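Local coordinates for CAIP (Helicobacter cinaedi, PDB 5LBH), which belongs to the Dps-like, neutrophil-activating-protein family of mini-ferritins, probably takes up and stores iron, and promotes differentiation of macrophages into foam cells, at residues Q10-K21 against L70-E81. Numbering follows the deposited sequence.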
loop_
_atom_site.group_PDB
_atom_site.type_symbol
_atom_site.label_atom_id
_atom_site.label_comp_id
_atom_site.label_asym_id
_atom_site.label_seq_id
_atom_site.Cartn_x
_atom_site.Cartn_y
_atom_site.Cartn_z
ATOM N N GLN A 10 7.765 27.300 28.418
ATOM C CA GLN A 10 8.988 27.876 27.879
ATOM C C GLN A 10 9.408 27.130 26.608
ATOM O O GLN A 10 9.700 27.748 25.574
ATOM C CB GLN A 10 10.081 27.854 28.956
ATOM C CG GLN A 10 11.410 28.436 28.506
ATOM C CD GLN A 10 11.337 29.929 28.279
ATOM O OE1 GLN A 10 10.774 30.664 29.086
ATOM N NE2 GLN A 10 11.873 30.379 27.168
ATOM N N ILE A 11 9.393 25.793 26.652
ATOM C CA ILE A 11 9.650 24.999 25.447
ATOM C C ILE A 11 8.671 25.386 24.334
ATOM O O ILE A 11 9.046 25.508 23.162
ATOM C CB ILE A 11 9.545 23.496 25.776
ATOM C CG1 ILE A 11 10.580 23.078 26.839
ATOM C CG2 ILE A 11 9.678 22.674 24.507
ATOM C CD1 ILE A 11 10.995 21.681 26.796
ATOM N N GLN A 12 7.398 25.577 24.689
ATOM C CA GLN A 12 6.388 25.951 23.711
ATOM C C GLN A 12 6.754 27.259 23.011
ATOM O O GLN A 12 6.746 27.340 21.775
ATOM C CB GLN A 12 5.025 26.061 24.394
ATOM C CG GLN A 12 3.877 26.264 23.428
ATOM C CD GLN A 12 2.625 26.806 24.086
ATOM O OE1 GLN A 12 2.581 27.003 25.294
ATOM N NE2 GLN A 12 1.599 27.056 23.286
ATOM N N ALA A 13 7.091 28.293 23.791
ATOM C CA ALA A 13 7.378 29.598 23.205
ATOM C C ALA A 13 8.620 29.553 22.322
ATOM O O ALA A 13 8.637 30.135 21.228
ATOM C CB ALA A 13 7.524 30.650 24.304
ATOM N N ASP A 14 9.676 28.882 22.781
ATOM C CA ASP A 14 10.874 28.802 21.959
ATOM C C ASP A 14 10.643 27.940 20.723
ATOM O O ASP A 14 11.253 28.203 19.676
ATOM C CB ASP A 14 12.051 28.284 22.784
ATOM C CG ASP A 14 12.488 29.268 23.872
ATOM O OD1 ASP A 14 12.653 30.491 23.608
ATOM O OD2 ASP A 14 12.665 28.803 25.013
ATOM N N ALA A 15 9.786 26.904 20.821
ATOM C CA ALA A 15 9.462 26.109 19.632
ATOM C C ALA A 15 8.790 26.965 18.567
ATOM O O ALA A 15 9.107 26.846 17.377
ATOM C CB ALA A 15 8.576 24.910 19.972
ATOM N N SER A 16 7.850 27.830 18.965
ATOM C CA SER A 16 7.154 28.618 17.949
ATOM C C SER A 16 8.091 29.616 17.283
ATOM O O SER A 16 7.958 29.877 16.086
ATOM C CB SER A 16 5.917 29.328 18.526
ATOM O OG SER A 16 6.237 30.380 19.410
ATOM N N VAL A 17 9.051 30.170 18.026
ATOM C CA VAL A 17 10.018 31.080 17.414
ATOM C C VAL A 17 10.985 30.315 16.520
ATOM O O VAL A 17 11.289 30.744 15.407
ATOM C CB VAL A 17 10.744 31.890 18.502
ATOM C CG1 VAL A 17 11.903 32.695 17.907
ATOM C CG2 VAL A 17 9.736 32.814 19.213
ATOM N N PHE A 18 11.468 29.158 16.983
ATOM C CA PHE A 18 12.374 28.346 16.174
ATOM C C PHE A 18 11.679 27.866 14.907
ATOM O O PHE A 18 12.289 27.814 13.825
ATOM C CB PHE A 18 12.866 27.158 16.999
ATOM C CG PHE A 18 14.002 26.415 16.371
ATOM C CD1 PHE A 18 13.867 25.085 15.994
ATOM C CD2 PHE A 18 15.222 27.047 16.160
ATOM C CE1 PHE A 18 14.933 24.401 15.410
ATOM C CE2 PHE A 18 16.286 26.367 15.575
ATOM C CZ PHE A 18 16.144 25.044 15.199
ATOM N N TYR A 19 10.388 27.537 15.025
ATOM C CA TYR A 19 9.607 27.119 13.871
ATOM C C TYR A 19 9.698 28.139 12.738
ATOM O O TYR A 19 9.936 27.779 11.577
ATOM C CB TYR A 19 8.162 26.900 14.318
ATOM C CG TYR A 19 7.183 26.558 13.234
ATOM C CD1 TYR A 19 6.270 27.504 12.786
ATOM C CD2 TYR A 19 7.129 25.271 12.687
ATOM C CE1 TYR A 19 5.363 27.202 11.819
ATOM C CE2 TYR A 19 6.209 24.955 11.698
ATOM C CZ TYR A 19 5.333 25.931 11.268
ATOM O OH TYR A 19 4.409 25.659 10.296
ATOM N N VAL A 20 9.546 29.426 13.063
ATOM C CA VAL A 20 9.596 30.455 12.032
ATOM C C VAL A 20 11.032 30.708 11.587
ATOM O O VAL A 20 11.294 30.883 10.393
ATOM C CB VAL A 20 8.903 31.747 12.516
ATOM C CG1 VAL A 20 9.172 32.882 11.559
ATOM C CG2 VAL A 20 7.396 31.533 12.610
ATOM N N LYS A 21 11.984 30.721 12.521
ATOM C CA LYS A 21 13.378 30.897 12.129
ATOM C C LYS A 21 13.816 29.839 11.114
ATOM O O LYS A 21 14.552 30.141 10.162
ATOM C CB LYS A 21 14.293 30.837 13.344
ATOM C CG LYS A 21 15.731 31.057 12.967
ATOM C CD LYS A 21 16.676 30.845 14.117
ATOM C CE LYS A 21 16.642 31.931 15.149
ATOM N NZ LYS A 21 17.706 31.680 16.202
ATOM N N LEU A 70 0.672 34.605 19.852
ATOM C CA LEU A 70 2.047 34.894 19.463
ATOM C C LEU A 70 2.615 36.059 20.248
ATOM O O LEU A 70 3.821 36.085 20.525
ATOM C CB LEU A 70 2.112 35.190 17.965
ATOM C CG LEU A 70 2.046 33.922 17.121
ATOM C CD1 LEU A 70 2.063 34.263 15.643
ATOM C CD2 LEU A 70 3.208 32.982 17.476
ATOM N N ALA A 71 1.772 37.027 20.625
ATOM C CA ALA A 71 2.266 38.125 21.452
ATOM C C ALA A 71 2.864 37.597 22.748
ATOM O O ALA A 71 3.963 38.001 23.136
ATOM C CB ALA A 71 1.155 39.131 21.742
ATOM N N ASP A 72 2.182 36.653 23.408
ATOM C CA ASP A 72 2.723 36.084 24.645
ATOM C C ASP A 72 3.939 35.206 24.393
ATOM O O ASP A 72 4.888 35.232 25.184
ATOM C CB ASP A 72 1.655 35.268 25.366
ATOM C CG ASP A 72 0.593 36.127 25.973
ATOM O OD1 ASP A 72 0.816 37.359 26.083
ATOM O OD2 ASP A 72 -0.480 35.576 26.283
ATOM N N MET A 73 3.941 34.443 23.285
ATOM C CA MET A 73 5.055 33.537 23.013
ATOM C C MET A 73 6.316 34.309 22.667
ATOM O O MET A 73 7.422 33.901 23.032
ATOM C CB MET A 73 4.698 32.591 21.875
ATOM C CG MET A 73 3.414 31.875 22.131
ATOM S SD MET A 73 2.936 30.785 20.802
ATOM C CE MET A 73 1.339 30.256 21.421
ATOM N N LEU A 74 6.164 35.432 21.966
ATOM C CA LEU A 74 7.318 36.262 21.647
ATOM C C LEU A 74 7.956 36.822 22.906
ATOM O O LEU A 74 9.186 36.899 23.004
ATOM C CB LEU A 74 6.901 37.388 20.708
ATOM C CG LEU A 74 7.119 37.122 19.235
ATOM C CD1 LEU A 74 6.545 38.258 18.422
ATOM C CD2 LEU A 74 8.623 37.032 19.029
ATOM N N LYS A 75 7.151 37.198 23.892
ATOM C CA LYS A 75 7.761 37.775 25.078
ATOM C C LYS A 75 8.383 36.701 25.973
ATOM O O LYS A 75 9.375 36.979 26.657
ATOM C CB LYS A 75 6.741 38.658 25.810
ATOM C CG LYS A 75 6.594 40.023 25.146
ATOM C CD LYS A 75 5.923 39.967 23.799
ATOM C CE LYS A 75 6.112 41.120 22.927
ATOM N NZ LYS A 75 7.421 41.308 22.408
ATOM N N ALA A 76 7.886 35.459 25.923
ATOM C CA ALA A 76 8.490 34.388 26.718
ATOM C C ALA A 76 9.709 33.762 26.050
ATOM O O ALA A 76 10.573 33.215 26.750
ATOM C CB ALA A 76 7.464 33.302 27.023
ATOM N N ALA A 77 9.819 33.853 24.731
ATOM C CA ALA A 77 10.855 33.119 24.027
ATOM C C ALA A 77 12.228 33.645 24.408
ATOM O O ALA A 77 12.440 34.855 24.509
ATOM C CB ALA A 77 10.655 33.240 22.522
ATOM N N LYS A 78 13.158 32.729 24.653
ATOM C CA LYS A 78 14.547 33.131 24.785
ATOM C C LYS A 78 15.326 32.972 23.491
ATOM O O LYS A 78 16.355 33.637 23.320
ATOM C CB LYS A 78 15.229 32.340 25.900
ATOM C CG LYS A 78 14.588 32.608 27.232
ATOM C CD LYS A 78 15.512 32.296 28.379
ATOM C CE LYS A 78 14.870 32.726 29.691
ATOM N NZ LYS A 78 15.889 32.806 30.798
ATOM N N ILE A 79 14.867 32.117 22.576
ATOM C CA ILE A 79 15.525 32.002 21.283
ATOM C C ILE A 79 15.296 33.284 20.500
ATOM O O ILE A 79 14.168 33.786 20.428
ATOM C CB ILE A 79 15.020 30.760 20.533
ATOM C CG1 ILE A 79 15.672 29.533 21.149
ATOM C CG2 ILE A 79 15.360 30.824 19.043
ATOM C CD1 ILE A 79 15.326 28.296 20.508
ATOM N N LYS A 80 16.368 33.831 19.930
ATOM C CA LYS A 80 16.289 35.117 19.246
ATOM C C LYS A 80 15.757 34.933 17.836
ATOM O O LYS A 80 16.070 33.946 17.170
ATOM C CB LYS A 80 17.664 35.786 19.184
ATOM C CG LYS A 80 18.372 35.927 20.528
ATOM C CD LYS A 80 17.889 37.132 21.304
ATOM C CE LYS A 80 18.663 37.287 22.623
ATOM N NZ LYS A 80 20.146 37.389 22.412
ATOM N N GLU A 81 14.937 35.879 17.388
ATOM C CA GLU A 81 14.536 35.900 15.991
ATOM C C GLU A 81 15.687 36.373 15.108
ATOM O O GLU A 81 16.630 37.019 15.568
ATOM C CB GLU A 81 13.285 36.758 15.796
ATOM C CG GLU A 81 12.041 36.056 16.339
ATOM C CD GLU A 81 10.726 36.603 15.796
ATOM O OE1 GLU A 81 10.324 37.720 16.201
ATOM O OE2 GLU A 81 10.122 35.914 14.920
HETATM O O HOH W 1 11.561 33.881 14.103
HETATM O O HOH W 2 18.836 32.049 18.916
#
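A short helix, 70-76, and the chain leaving it pack across the outer side of the first bundle helix, with A13 and V17 against M73, A76, A77 and I79; this is the short helix carried by the long connection between the second and third bundle helices of Dps proteins. The axes of helix segments 10-21 and 70-76 cross almost perpendicularly (-99°), 8.2 Å apart at closest approach. At the crossing the side chains are small: A13 CB lies 3.8 Å from A76 CB. Further along, V17 divides its branches, CG2 meeting A77 CB at 3.5 Å and CG1 reaching the I79 and E81 side chains. With CG1 anti to the backbone N (chi1 172°), both methyls face the departing chain. M73, extended beyond CG, runs its sulfur past S16, SD to OG 3.6 Å, and ends with CE beside Q12 NE2, an amide nitrogen that donates to Y67 O.

The helix terminus is held by polar groups. D14 OD1 accepts two successive backbone amides just where the chain quits helical geometry at A77: K78 N through the syn lone pair, and I79 N, at 2.9 Å and nearly straight (166°), from above the carboxylate plane. Q10, bent at chi2, turns its NE2 between D14 OD2 and A76 O, 3.1 Å away, so one amide nitrogen ties the carboxylate to the last turn of helix 70-76. Y102 also bonds D14 OD2, which further fixes the carboxylate's rotation.

Helix 89-116 flanks this side, with F103 touching I79 and D99 forming a salt bridge with K21; helix 34-61 packs against A15 and S16 of helix 4-28, while E81 bonds the backbone N of L70 and A71 of the second subunit.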